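Local coordinates for similar to yteR (Bacilus subtilis) (Clostridium acetobutylicum, PDB 4WU0), which probably hydrolyses unsaturated rhamnogalacturonan fragments derived from pectin, as a glycoside hydrolase of family 105, at residues Thr30-Ala35 with Asn79-Ile84; Trp23-Gly28 with Glu344-Gly349; Thr18-Trp23 with Met54-Asn59; Asn73-Asn78 with Leu132-Thr137; Met269-Leu274 with Leu352-Glu357. All blocks are in the same frame, centred on the assembly; numbering follows the deposited sequence.

All five contacts are largely buried, but they differ in depth. Contacts 2 and 4 centre about 9 Å from the middle of the chain, contacts 5 and 1 at about 11 and 12 Å. Contact 3, at about 19 Å, joins two loops and includes exposed residues. Helix 25-41 serves both contact 1 and contact 2, and helix 345-360 both contact 2 and contact 5. Chemistry follows place: contacts 1 and 5 pair near-parallel helices largely through apolar contacts with one bridging water each, contact 1 adding a carboxylate, contact 2 is a charged network at two helix starts, contact 3 is mainly aromatic, and contact 4 packs a methionine against a helix-like turn.

Contact 1. Residues Thr30-Ala35 with Asn79-Ile84; sequences TLDGIA and NGKILI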
# COMPACT_ATOMS: atom_id res chain seq x y z
N THR A 30 7.72 -2.03 -4.82
CA THR A 30 8.51 -3.23 -5.06
C THR A 30 9.96 -2.97 -4.67
O THR A 30 10.62 -3.81 -4.06
CB THR A 30 8.38 -3.67 -6.53
OG1 THR A 30 7.03 -4.08 -6.78
CG2 THR A 30 9.31 -4.82 -6.86
N LEU A 31 10.47 -1.78 -5.00
CA LEU A 31 11.81 -1.44 -4.60
C LEU A 31 11.97 -1.34 -3.07
O LEU A 31 13.04 -1.67 -2.54
CB LEU A 31 12.27 -0.13 -5.26
CG LEU A 31 12.41 -0.19 -6.78
CD1 LEU A 31 12.84 1.17 -7.31
CD2 LEU A 31 13.40 -1.26 -7.23
N ASP A 32 10.93 -0.88 -2.39
CA ASP A 32 10.92 -0.81 -0.93
C ASP A 32 11.09 -2.24 -0.36
O ASP A 32 11.74 -2.43 0.67
CB ASP A 32 9.61 -0.18 -0.41
CG ASP A 32 9.52 1.35 -0.65
OD1 ASP A 32 10.57 2.01 -0.74
OD2 ASP A 32 8.39 1.92 -0.70
N GLY A 33 10.48 -3.23 -1.00
CA GLY A 33 10.67 -4.62 -0.62
C GLY A 33 12.09 -5.09 -0.88
O GLY A 33 12.71 -5.76 -0.06
N ILE A 34 12.63 -4.74 -2.04
CA ILE A 34 14.00 -5.11 -2.38
C ILE A 34 14.99 -4.45 -1.40
O ILE A 34 16.02 -5.01 -1.07
CB ILE A 34 14.31 -4.82 -3.86
CG1 ILE A 34 13.46 -5.75 -4.74
CG2 ILE A 34 15.80 -5.04 -4.15
CD1 ILE A 34 13.53 -5.47 -6.22
N ALA A 35 14.65 -3.25 -0.93
CA ALA A 35 15.52 -2.57 0.01
C ALA A 35 15.65 -3.34 1.32
O ALA A 35 16.69 -3.29 1.97
CB ALA A 35 15.06 -1.15 0.26
N ASN A 79 6.43 6.95 -4.56
CA ASN A 79 7.81 6.65 -4.91
C ASN A 79 8.81 7.57 -4.18
O ASN A 79 10.00 7.33 -4.22
CB ASN A 79 7.99 6.71 -6.42
CG ASN A 79 7.35 5.56 -7.14
OD1 ASN A 79 6.95 4.56 -6.54
ND2 ASN A 79 7.24 5.68 -8.45
N GLY A 80 8.32 8.58 -3.48
CA GLY A 80 9.17 9.32 -2.59
C GLY A 80 9.75 8.49 -1.45
O GLY A 80 10.80 8.80 -0.90
N LYS A 81 9.05 7.44 -1.04
CA LYS A 81 9.54 6.60 0.04
C LYS A 81 10.87 5.95 -0.32
O LYS A 81 11.81 6.00 0.46
CB LYS A 81 8.52 5.54 0.41
CG LYS A 81 7.20 6.11 0.86
CD LYS A 81 6.16 5.02 0.89
CE LYS A 81 4.81 5.51 1.34
NZ LYS A 81 3.84 4.37 1.34
N ILE A 82 10.96 5.31 -1.50
CA ILE A 82 12.26 4.76 -1.89
C ILE A 82 13.32 5.86 -2.05
O ILE A 82 14.50 5.61 -1.81
CB ILE A 82 12.17 3.84 -3.13
CG1 ILE A 82 13.46 3.03 -3.32
CG2 ILE A 82 11.81 4.60 -4.38
CD1 ILE A 82 13.70 1.93 -2.27
N LEU A 83 12.92 7.06 -2.47
CA LEU A 83 13.87 8.16 -2.57
C LEU A 83 14.47 8.54 -1.20
O LEU A 83 15.65 8.87 -1.12
CB LEU A 83 13.25 9.38 -3.23
CG LEU A 83 12.84 9.23 -4.70
CD1 LEU A 83 12.18 10.53 -5.18
CD2 LEU A 83 14.04 8.91 -5.56
N ILE A 84 13.66 8.48 -0.14
CA ILE A 84 14.18 8.70 1.21
C ILE A 84 15.24 7.67 1.52
O ILE A 84 16.31 7.99 2.04
CB ILE A 84 13.05 8.72 2.26
CG1 ILE A 84 12.14 9.91 2.00
CG2 ILE A 84 13.62 8.81 3.68
CD1 ILE A 84 10.86 9.91 2.82
O HOH W 1 8.57 4.04 -2.71
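Ile82 carries most of this helix-to-helix contact, and its torsions explain how. CG1 stands anti to the backbone N (chi1 -167°), which leaves CG2 in the crowded position between N and the carbonyl carbon and sends the longer branch toward helix 25-41. There CG1 of Ile82 meets CB of Leu31 at 3.9 Å, and CD1 of Ile82 ends 4.2 Å from CB of Ala35. Isoleucine suits this place because its branched side chain reaches the facing helix, and the small Ala35 lets the CD1 tip approach. Asp32 comes in obliquely beside it. With CG anti to its carbonyl carbon (chi1 -73°), the carboxylate reaches across so that OD1 of Asp32 lies 3.4 Å from CB of Ile82. The polar link is indirect: one water donates to Asp32 OD2 at 2.9 Å and accepts from the backbone N of Ile82 at 3.0 Å. Lys81 runs extended and crosses Asp32 at about a right angle. Its ammonium goes past the carboxylate, Lys81 NZ staying 5.6 Å from Asp32 OD2, and is held instead by Asn78 OD1 and Tyr133 O, but the opposite charges may still steady each other. Two helices running nearly parallel, 28° apart with axes 9.4 Å apart at closest, are consistent with neighbouring inner helices of the (α/α)6 barrel of this six-hairpin clan.

Contact 2. Residues Trp23-Gly28 with Glu344-Gly349; sequences WGYEYG and EPKGLG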
# COMPACT_ATOMS: atom_id res chain seq x y z
N TRP A 23 5.84 6.59 -13.97
CA TRP A 23 6.08 6.87 -12.56
C TRP A 23 4.97 6.21 -11.76
O TRP A 23 3.99 6.84 -11.35
CB TRP A 23 6.12 8.39 -12.36
CG TRP A 23 6.37 8.91 -10.98
CD1 TRP A 23 5.50 9.61 -10.20
CD2 TRP A 23 7.60 8.84 -10.24
NE1 TRP A 23 6.10 9.97 -9.02
CE2 TRP A 23 7.39 9.52 -9.02
CE3 TRP A 23 8.86 8.27 -10.48
CZ2 TRP A 23 8.39 9.64 -8.04
CZ3 TRP A 23 9.84 8.38 -9.51
CH2 TRP A 23 9.59 9.07 -8.29
N GLY A 24 5.11 4.91 -11.59
CA GLY A 24 4.11 4.10 -10.95
C GLY A 24 4.39 3.80 -9.49
O GLY A 24 5.47 3.35 -9.17
N TYR A 25 3.41 4.07 -8.63
CA TYR A 25 3.55 3.84 -7.19
C TYR A 25 3.97 2.42 -6.87
O TYR A 25 4.68 2.20 -5.88
CB TYR A 25 2.22 4.13 -6.47
CG TYR A 25 1.07 3.21 -6.85
CD1 TYR A 25 0.15 3.59 -7.81
CD2 TYR A 25 0.89 1.99 -6.22
CE1 TYR A 25 -0.92 2.76 -8.15
CE2 TYR A 25 -0.17 1.14 -6.58
CZ TYR A 25 -1.07 1.54 -7.53
OH TYR A 25 -2.14 0.72 -7.87
N GLU A 26 3.56 1.45 -7.69
CA GLU A 26 3.83 0.06 -7.37
C GLU A 26 5.29 -0.29 -7.61
O GLU A 26 5.78 -1.30 -7.12
CB GLU A 26 2.88 -0.88 -8.16
CG GLU A 26 3.06 -0.93 -9.66
CD GLU A 26 2.26 0.11 -10.43
OE1 GLU A 26 2.04 1.23 -9.92
OE2 GLU A 26 1.84 -0.20 -11.58
N TYR A 27 5.99 0.54 -8.37
CA TYR A 27 7.40 0.30 -8.64
C TYR A 27 8.25 0.69 -7.42
O TYR A 27 9.11 -0.07 -6.99
CB TYR A 27 7.82 1.06 -9.91
CG TYR A 27 7.05 0.65 -11.15
CD1 TYR A 27 6.42 -0.58 -11.23
CD2 TYR A 27 6.98 1.50 -12.25
CE1 TYR A 27 5.73 -0.95 -12.40
CE2 TYR A 27 6.28 1.15 -13.39
CZ TYR A 27 5.68 -0.10 -13.46
OH TYR A 27 5.00 -0.47 -14.59
N GLY A 28 7.98 1.85 -6.82
CA GLY A 28 8.62 2.20 -5.56
C GLY A 28 8.31 1.18 -4.47
O GLY A 28 9.16 0.85 -3.64
N GLU A 344 3.09 -9.10 -10.91
CA GLU A 344 2.71 -7.70 -10.94
C GLU A 344 3.22 -7.02 -9.67
O GLU A 344 2.95 -7.47 -8.57
CB GLU A 344 1.19 -7.61 -11.06
CG GLU A 344 0.54 -6.32 -10.58
CD GLU A 344 1.08 -5.11 -11.27
OE1 GLU A 344 1.39 -5.18 -12.48
OE2 GLU A 344 1.19 -4.07 -10.58
N PRO A 345 3.94 -5.91 -9.84
CA PRO A 345 4.49 -5.19 -8.69
C PRO A 345 3.54 -4.83 -7.55
O PRO A 345 3.98 -4.79 -6.40
CB PRO A 345 5.10 -3.95 -9.34
CG PRO A 345 5.58 -4.46 -10.66
CD PRO A 345 4.48 -5.37 -11.10
N LYS A 346 2.26 -4.60 -7.83
CA LYS A 346 1.31 -4.32 -6.76
C LYS A 346 1.18 -5.51 -5.79
O LYS A 346 0.86 -5.32 -4.62
CB LYS A 346 -0.06 -3.96 -7.33
CG LYS A 346 -0.10 -2.65 -8.09
CD LYS A 346 -1.44 -2.46 -8.78
CE LYS A 346 -1.35 -1.54 -9.99
NZ LYS A 346 -0.91 -2.28 -11.18
N GLY A 347 1.48 -6.71 -6.27
CA GLY A 347 1.55 -7.89 -5.41
C GLY A 347 2.97 -8.23 -4.95
O GLY A 347 3.17 -8.65 -3.81
N LEU A 348 3.95 -8.06 -5.84
CA LEU A 348 5.32 -8.44 -5.53
C LEU A 348 5.87 -7.68 -4.33
O LEU A 348 6.53 -8.24 -3.47
CB LEU A 348 6.24 -8.22 -6.73
CG LEU A 348 5.98 -9.09 -7.95
CD1 LEU A 348 6.69 -8.55 -9.18
CD2 LEU A 348 6.43 -10.50 -7.71
N GLY A 349 5.66 -6.38 -4.31
CA GLY A 349 6.18 -5.57 -3.21
C GLY A 349 5.66 -6.02 -1.86
O GLY A 349 6.44 -6.27 -0.95
O HOH W 2 2.50 -2.53 -13.03
O HOH W 3 -0.26 -0.34 -13.27
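Two helix starts meet here, and the packing is tight where Lys346 runs between Glu26 and Tyr25. CB of Glu26 lies 3.5 Å from CG of Lys346, the two chains side by side, while Tyr25 OH stands 3.2 Å from Lys346 CE. Pro345, suited to the first turn of a helix, presses its CB to 3.5 Å from the carbonyl O of Glu26. The next ring atom, Pro345 CG, meets the edge of Tyr27 in plane, 3.9 Å from CE1. Glu26 follows the lysine with CG in the crowded position (chi1 67°) and a bend at chi2, which turns its carboxylate toward the charged end. That end is the wetter side. One water donates to Glu26 OE2 and accepts from Lys346 NZ; a second lies between Glu26 OE2 and Glu344 OE1. Direct contact is uneven: Lys346 NZ reaches Glu344 OE2 at 2.8 Å but Glu26 OE2 only weakly, at 3.5 Å. Glu344 OE2 also caps its own helix, accepting from the backbone N of Lys346 at 3.0 Å, and both donors approach from above the carboxylate plane. Tyr318 supplies its O and its ring to the same ammonium. With OE2 of Glu26 and OE2 of Glu344 4.0 Å apart, the lysine, helix start and waters probably offset a repulsion that could otherwise raise the pKa of one carboxyl group.

Contact 3. Residues Thr18-Trp23 with Met54-Asn59; sequences TLTDHW and MDTFIN
Phe57 reaches from its loop into the facing loop 18-23, and almost every atom of its ring finds something there. CG is anti to the carbonyl carbon (chi1 -59°). CB lies 3.5 Å from CZ3 of Trp23. Next, CG meets CE3 of Trp23, also at 3.5 Å, where the indole edge stands on the phenyl face. CD1 lies 3.6 Å from the same CE3, and CD2 faces that edge too. This is a T-shaped (edge-to-face) pair with planes at 71° and centroids 5.2 Å apart. On the opposite face rests CG2 of the preceding Thr56. Farther out, CE1 and CZ each come 3.2 Å from the carbonyl O of His22, while CE2 presents its edge in plane to Leu19 O at 3.6 Å. That buried carbonyl has no hydrogen-bond partner in the model, so the weakly positive ring edge is a reasonable neighbour for it. CE of Met54, folded by bends at chi2 and chi3, touches CZ3 of Trp23 at 3.7 Å, while Trp23 NE1 is taken by His76 O. The two loops, one following helix 4-14 and the other helix 44-54, close over the helices: Leu19 rests on helix 44-54, and Met54 and Ile58 on helix 80-90.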
# COMPACT_ATOMS: atom_id res chain seq x y z
N THR A 18 9.08 -5.33 -15.33
CA THR A 18 9.06 -3.92 -15.69
C THR A 18 8.76 -3.04 -14.48
O THR A 18 7.72 -3.17 -13.83
CB THR A 18 8.01 -3.64 -16.77
OG1 THR A 18 8.20 -4.51 -17.89
CG2 THR A 18 8.08 -2.21 -17.25
N LEU A 19 9.69 -2.12 -14.19
CA LEU A 19 9.54 -1.17 -13.11
C LEU A 19 9.85 0.24 -13.56
O LEU A 19 10.04 1.13 -12.73
CB LEU A 19 10.48 -1.55 -11.95
CG LEU A 19 10.31 -2.95 -11.36
CD1 LEU A 19 11.44 -3.28 -10.41
CD2 LEU A 19 8.95 -3.07 -10.63
N THR A 20 9.90 0.46 -14.88
CA THR A 20 10.48 1.69 -15.44
C THR A 20 9.65 2.38 -16.54
O THR A 20 10.14 3.33 -17.15
CB THR A 20 11.91 1.40 -15.99
OG1 THR A 20 11.88 0.26 -16.85
CG2 THR A 20 12.88 1.11 -14.82
N ASP A 21 8.41 1.95 -16.78
CA ASP A 21 7.65 2.43 -17.93
C ASP A 21 6.73 3.61 -17.64
O ASP A 21 6.20 4.24 -18.57
CB ASP A 21 6.88 1.30 -18.64
CG ASP A 21 5.81 0.67 -17.80
OD1 ASP A 21 5.74 0.97 -16.59
OD2 ASP A 21 5.05 -0.17 -18.36
N HIS A 22 6.58 3.95 -16.37
CA HIS A 22 5.87 5.17 -15.97
C HIS A 22 6.18 5.41 -14.50
O HIS A 22 6.74 4.54 -13.86
CB HIS A 22 4.35 5.06 -16.21
CG HIS A 22 3.63 4.16 -15.25
ND1 HIS A 22 3.70 2.79 -15.30
CD2 HIS A 22 2.76 4.45 -14.25
CE1 HIS A 22 2.96 2.27 -14.34
NE2 HIS A 22 2.37 3.25 -13.69
N TRP A 23 5.84 6.59 -13.97
CA TRP A 23 6.08 6.87 -12.56
C TRP A 23 4.97 6.21 -11.76
O TRP A 23 3.99 6.84 -11.35
CB TRP A 23 6.12 8.39 -12.36
CG TRP A 23 6.37 8.91 -10.98
CD1 TRP A 23 5.50 9.61 -10.20
CD2 TRP A 23 7.60 8.84 -10.24
NE1 TRP A 23 6.10 9.97 -9.02
CE2 TRP A 23 7.39 9.52 -9.02
CE3 TRP A 23 8.86 8.27 -10.48
CZ2 TRP A 23 8.39 9.64 -8.04
CZ3 TRP A 23 9.84 8.38 -9.51
CH2 TRP A 23 9.59 9.07 -8.29
N MET A 54 15.76 3.47 -10.41
CA MET A 54 15.34 4.85 -10.18
C MET A 54 16.07 5.83 -11.07
O MET A 54 15.59 6.95 -11.25
CB MET A 54 15.49 5.24 -8.72
CG MET A 54 14.55 4.49 -7.79
SD MET A 54 12.81 4.62 -8.23
CE MET A 54 12.57 6.34 -7.99
N ASP A 55 17.18 5.42 -11.67
CA ASP A 55 17.88 6.27 -12.62
C ASP A 55 17.04 6.59 -13.86
O ASP A 55 17.29 7.58 -14.55
CB ASP A 55 19.22 5.66 -13.04
CG ASP A 55 20.35 5.94 -12.03
OD1 ASP A 55 20.25 6.89 -11.23
OD2 ASP A 55 21.36 5.22 -12.07
N THR A 56 16.06 5.75 -14.15
CA THR A 56 15.10 6.06 -15.21
C THR A 56 14.36 7.35 -14.91
O THR A 56 14.05 8.12 -15.84
CB THR A 56 14.06 4.93 -15.35
OG1 THR A 56 14.66 3.81 -16.01
CG2 THR A 56 12.85 5.37 -16.18
N PHE A 57 14.05 7.56 -13.64
CA PHE A 57 13.14 8.63 -13.24
C PHE A 57 13.84 9.88 -12.74
O PHE A 57 13.36 10.98 -12.97
CB PHE A 57 12.21 8.13 -12.12
CG PHE A 57 11.39 6.94 -12.53
CD1 PHE A 57 10.41 7.07 -13.49
CD2 PHE A 57 11.61 5.70 -11.96
CE1 PHE A 57 9.65 5.97 -13.90
CE2 PHE A 57 10.85 4.59 -12.35
CZ PHE A 57 9.86 4.73 -13.32
N ILE A 58 14.94 9.72 -12.02
CA ILE A 58 15.54 10.86 -11.33
C ILE A 58 16.70 11.45 -12.10
O ILE A 58 17.80 10.88 -12.17
CB ILE A 58 16.02 10.49 -9.91
CG1 ILE A 58 14.95 9.68 -9.17
CG2 ILE A 58 16.34 11.74 -9.13
CD1 ILE A 58 13.58 10.35 -9.10
N ASN A 59 16.45 12.62 -12.68
CA ASN A 59 17.45 13.34 -13.43
C ASN A 59 18.47 13.96 -12.48
O ASN A 59 18.21 14.11 -11.30
CB ASN A 59 16.78 14.43 -14.26
CG ASN A 59 15.85 13.86 -15.33
OD1 ASN A 59 16.21 12.93 -16.06
ND2 ASN A 59 14.66 14.42 -15.43

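Contact 4. Residues Asn73-Asn78 with Leu132-Thr137; sequences NIDHLN and LYMGAT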
# COMPACT_ATOMS: atom_id res chain seq x y z
N ASN A 73 -1.97 14.15 -8.35
CA ASN A 73 -2.30 12.73 -8.30
C ASN A 73 -1.62 12.17 -7.05
O ASN A 73 -0.40 12.17 -6.97
CB ASN A 73 -1.77 12.03 -9.56
CG ASN A 73 -2.06 10.54 -9.60
OD1 ASN A 73 -2.32 9.91 -8.58
ND2 ASN A 73 -1.96 9.96 -10.80
N ILE A 74 -2.39 11.73 -6.05
CA ILE A 74 -1.77 11.30 -4.81
C ILE A 74 -0.84 10.08 -5.01
O ILE A 74 0.13 9.92 -4.26
CB ILE A 74 -2.82 11.03 -3.69
CG1 ILE A 74 -2.21 11.19 -2.30
CG2 ILE A 74 -3.46 9.66 -3.84
CD1 ILE A 74 -1.99 12.61 -1.90
N ASP A 75 -1.14 9.27 -6.01
CA ASP A 75 -0.32 8.08 -6.32
C ASP A 75 1.11 8.46 -6.59
O ASP A 75 2.03 7.67 -6.31
CB ASP A 75 -0.81 7.30 -7.54
CG ASP A 75 -2.11 6.58 -7.33
OD1 ASP A 75 -2.51 6.36 -6.17
OD2 ASP A 75 -2.74 6.22 -8.33
N HIS A 76 1.31 9.65 -7.15
CA HIS A 76 2.64 10.10 -7.55
C HIS A 76 3.58 10.40 -6.39
O HIS A 76 4.77 10.61 -6.62
CB HIS A 76 2.53 11.34 -8.43
CG HIS A 76 2.11 11.05 -9.82
ND1 HIS A 76 1.81 9.77 -10.25
CD2 HIS A 76 1.96 11.85 -10.90
CE1 HIS A 76 1.49 9.80 -11.53
NE2 HIS A 76 1.58 11.05 -11.94
N LEU A 77 3.08 10.41 -5.16
CA LEU A 77 3.92 10.60 -3.98
C LEU A 77 4.56 9.32 -3.45
O LEU A 77 5.55 9.37 -2.74
CB LEU A 77 3.13 11.29 -2.86
CG LEU A 77 2.57 12.65 -3.24
CD1 LEU A 77 1.84 13.24 -2.06
CD2 LEU A 77 3.65 13.62 -3.72
N ASN A 78 4.00 8.17 -3.79
CA ASN A 78 4.46 6.96 -3.14
C ASN A 78 5.94 6.67 -3.35
O ASN A 78 6.62 6.19 -2.46
CB ASN A 78 3.69 5.74 -3.59
CG ASN A 78 3.93 4.57 -2.66
OD1 ASN A 78 3.64 4.65 -1.47
ND2 ASN A 78 4.52 3.50 -3.16
N LEU A 132 -4.22 6.85 1.27
CA LEU A 132 -3.63 6.96 2.59
C LEU A 132 -2.25 6.36 2.62
O LEU A 132 -1.39 6.82 3.37
CB LEU A 132 -4.53 6.30 3.65
CG LEU A 132 -5.66 7.19 4.17
CD1 LEU A 132 -5.10 8.36 4.97
CD2 LEU A 132 -6.56 7.68 3.04
N TYR A 133 -2.02 5.33 1.82
CA TYR A 133 -0.70 4.70 1.74
C TYR A 133 0.23 5.54 0.87
O TYR A 133 1.39 5.72 1.22
CB TYR A 133 -0.80 3.30 1.14
CG TYR A 133 0.52 2.57 1.13
CD1 TYR A 133 1.06 2.07 2.29
CD2 TYR A 133 1.24 2.40 -0.04
CE1 TYR A 133 2.25 1.41 2.27
CE2 TYR A 133 2.44 1.74 -0.07
CZ TYR A 133 2.94 1.23 1.09
OH TYR A 133 4.14 0.54 1.07
N MET A 134 -0.29 6.04 -0.25
CA MET A 134 0.57 6.77 -1.21
C MET A 134 1.00 8.13 -0.70
O MET A 134 2.11 8.61 -0.99
CB MET A 134 -0.14 6.98 -2.54
CG MET A 134 -0.88 5.77 -3.08
SD MET A 134 0.18 4.35 -3.30
CE MET A 134 -1.08 3.12 -3.69
N GLY A 135 0.08 8.80 -0.01
CA GLY A 135 0.20 10.22 0.30
C GLY A 135 0.53 10.46 1.75
O GLY A 135 1.65 10.78 2.06
N ALA A 136 -0.46 10.30 2.62
CA ALA A 136 -0.26 10.52 4.04
C ALA A 136 0.93 9.76 4.60
O ALA A 136 1.70 10.30 5.39
CB ALA A 136 -1.51 10.16 4.80
N THR A 137 1.10 8.50 4.19
CA THR A 137 2.21 7.68 4.68
C THR A 137 3.58 8.17 4.17
O THR A 137 4.56 8.16 4.91
CB THR A 137 2.00 6.17 4.37
OG1 THR A 137 0.75 5.76 4.95
CG2 THR A 137 3.10 5.30 4.93
O HOH W 4 5.72 1.80 -0.91
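The carbonyl O of Leu132 is held by two bonds, both from Thr137. The backbone N of Thr137 donates at 3.1 Å, a five-residue step that marks a wider pi-type turn, and Thr137 OG1 donates at 2.9 Å, in the carbonyl plane and along a lone pair. This widened turn contains Met134 and Gly135, which meet residues 73-78. Met134 has CG anti to its carbonyl carbon and bends at chi2, so that CB lies 3.4 Å from Ile74 O, CG 3.5 Å from Asp75 OD1, and SD 3.8 Å from CB of Asn78. A flexible thioether suits such an uneven surface. Glycine suits position 135 because a CB would clash with CG1 of Ile74, which instead packs 3.7 Å from Gly135 CA. Asn78 OD1 comes within 3.4 Å of CE2 of Tyr133 but is bonded to Lys81 NZ; Asn78 ND2 bonds Tyr25 O and a water shared with Tyr133 OH. Asn73 OD1 accepts from Asp75 N in an Asx turn that starts the helix-like stretch. Residues 73-78 form the approach to helix 80-90, laid against helix 129-146, which also touches helices 152-166 and 199-215; helix 25-41 adds Tyr25 beside Met134 and Leu29 beside Tyr133.

Contact 5. Residues Met269-Leu274 with Leu352-Glu357; sequences MIVYAL and LLASYE
Apolar contact comes first, and it is close: CA of Tyr272 and CA of Ala354 are only 4.1 Å apart, which the small methyl of Ala354 permits. That methyl, CB, sits 4.1 Å from CB of Tyr272 and 4.2 Å from CG1 of Val271, touching both side chains near their roots. The helices run in nearly the same direction, 30° apart, with axes 8.2 Å apart at closest approach. Tyr272 has CG anti to the backbone N (chi1 166°), which swings the ring along the other helix, side by side with Leu353. CD1 of the ring lies 3.5 Å from CB of Leu353. One turn on, Glu357 adds its methylene, CG standing 3.8 Å from Tyr272 CD1. The polar group lies at the far end of the same side chains. Glu357 bends at chi2, placing its carboxylate steeply across the ring plane, and a water donates to Glu357 OE2 at 3.1 Å and weakly to Tyr272 OH at 3.3 Å. Stronger partners lie outside the two segments: Arg279 forms a salt bridge with Glu357 OE1, while Asp211 and Lys276 hold the tyrosine hydroxyl. Tyrosine and glutamate suit these buried positions because their carbon parts pack between helices 264-279 and 345-360, while the arginine probably keeps the glutamate ionised.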
# COMPACT_ATOMS: atom_id res chain seq x y z
N MET A 269 -0.54 -7.81 1.75
CA MET A 269 -0.54 -6.54 2.48
C MET A 269 -1.08 -6.76 3.89
O MET A 269 -0.53 -6.22 4.86
CB MET A 269 -1.42 -5.53 1.78
CG MET A 269 -0.86 -5.02 0.50
SD MET A 269 -1.95 -3.79 -0.23
CE MET A 269 -1.08 -3.55 -1.77
N ILE A 270 -2.13 -7.56 3.99
CA ILE A 270 -2.75 -7.84 5.29
C ILE A 270 -1.78 -8.63 6.16
O ILE A 270 -1.63 -8.35 7.35
CB ILE A 270 -4.08 -8.59 5.11
CG1 ILE A 270 -5.07 -7.67 4.41
CG2 ILE A 270 -4.63 -9.10 6.44
CD1 ILE A 270 -6.29 -8.35 3.83
N VAL A 271 -1.12 -9.63 5.58
CA VAL A 271 -0.16 -10.43 6.35
C VAL A 271 1.01 -9.58 6.83
O VAL A 271 1.47 -9.71 7.96
CB VAL A 271 0.34 -11.62 5.50
CG1 VAL A 271 1.51 -12.34 6.19
CG2 VAL A 271 -0.83 -12.59 5.30
N TYR A 272 1.50 -8.69 5.98
CA TYR A 272 2.55 -7.76 6.35
C TYR A 272 2.13 -6.92 7.55
O TYR A 272 2.89 -6.78 8.50
CB TYR A 272 2.86 -6.85 5.17
CG TYR A 272 3.70 -5.63 5.51
CD1 TYR A 272 5.06 -5.73 5.70
CD2 TYR A 272 3.11 -4.39 5.67
CE1 TYR A 272 5.83 -4.61 5.99
CE2 TYR A 272 3.86 -3.27 5.95
CZ TYR A 272 5.21 -3.38 6.10
OH TYR A 272 5.94 -2.25 6.36
N ALA A 273 0.95 -6.33 7.48
CA ALA A 273 0.46 -5.50 8.58
C ALA A 273 0.28 -6.30 9.88
O ALA A 273 0.56 -5.77 10.97
CB ALA A 273 -0.83 -4.80 8.18
N LEU A 274 -0.20 -7.53 9.78
CA LEU A 274 -0.33 -8.38 10.97
C LEU A 274 1.03 -8.61 11.60
O LEU A 274 1.20 -8.46 12.82
CB LEU A 274 -0.95 -9.75 10.63
CG LEU A 274 -2.40 -9.82 10.18
CD1 LEU A 274 -2.74 -11.25 9.75
CD2 LEU A 274 -3.33 -9.38 11.29
N LEU A 352 7.20 -9.34 -0.84
CA LEU A 352 8.54 -9.17 -0.32
C LEU A 352 8.53 -8.65 1.11
O LEU A 352 9.30 -9.12 1.96
CB LEU A 352 9.29 -8.15 -1.17
CG LEU A 352 9.73 -8.59 -2.56
CD1 LEU A 352 10.09 -7.36 -3.40
CD2 LEU A 352 10.94 -9.51 -2.41
N LEU A 353 7.69 -7.65 1.37
CA LEU A 353 7.61 -7.04 2.69
C LEU A 353 7.08 -8.01 3.74
O LEU A 353 7.61 -8.07 4.86
CB LEU A 353 6.76 -5.76 2.65
CG LEU A 353 7.37 -4.64 1.80
CD1 LEU A 353 6.35 -3.52 1.55
CD2 LEU A 353 8.60 -4.06 2.49
N ALA A 354 6.03 -8.75 3.40
CA ALA A 354 5.51 -9.77 4.30
C ALA A 354 6.58 -10.81 4.59
O ALA A 354 6.71 -11.28 5.72
CB ALA A 354 4.27 -10.43 3.69
N SER A 355 7.31 -11.22 3.56
CA SER A 355 8.36 -12.23 3.73
C SER A 355 9.43 -11.73 4.68
O SER A 355 9.88 -12.47 5.56
CB SER A 355 9.00 -12.55 2.38
OG SER A 355 8.05 -13.09 1.49
N TYR A 356 9.85 -10.48 4.52
CA TYR A 356 10.85 -9.92 5.41
C TYR A 356 10.35 -9.96 6.86
O TYR A 356 11.09 -10.35 7.76
CB TYR A 356 11.19 -8.49 4.99
CG TYR A 356 12.09 -7.76 5.96
CD1 TYR A 356 13.45 -7.97 5.96
CD2 TYR A 356 11.55 -6.89 6.90
CE1 TYR A 356 14.28 -7.31 6.86
CE2 TYR A 356 12.37 -6.23 7.82
CZ TYR A 356 13.73 -6.45 7.78
OH TYR A 356 14.56 -5.80 8.68
N GLU A 357 9.09 -9.58 7.08
CA GLU A 357 8.57 -9.55 8.45
C GLU A 357 8.45 -10.96 9.03
O GLU A 357 8.71 -11.18 10.20
CB GLU A 357 7.20 -8.88 8.51
CG GLU A 357 7.22 -7.37 8.30
CD GLU A 357 7.79 -6.58 9.47
OE1 GLU A 357 7.83 -7.09 10.62
OE2 GLU A 357 8.22 -5.43 9.24
O HOH W 5 8.84 -2.75 7.89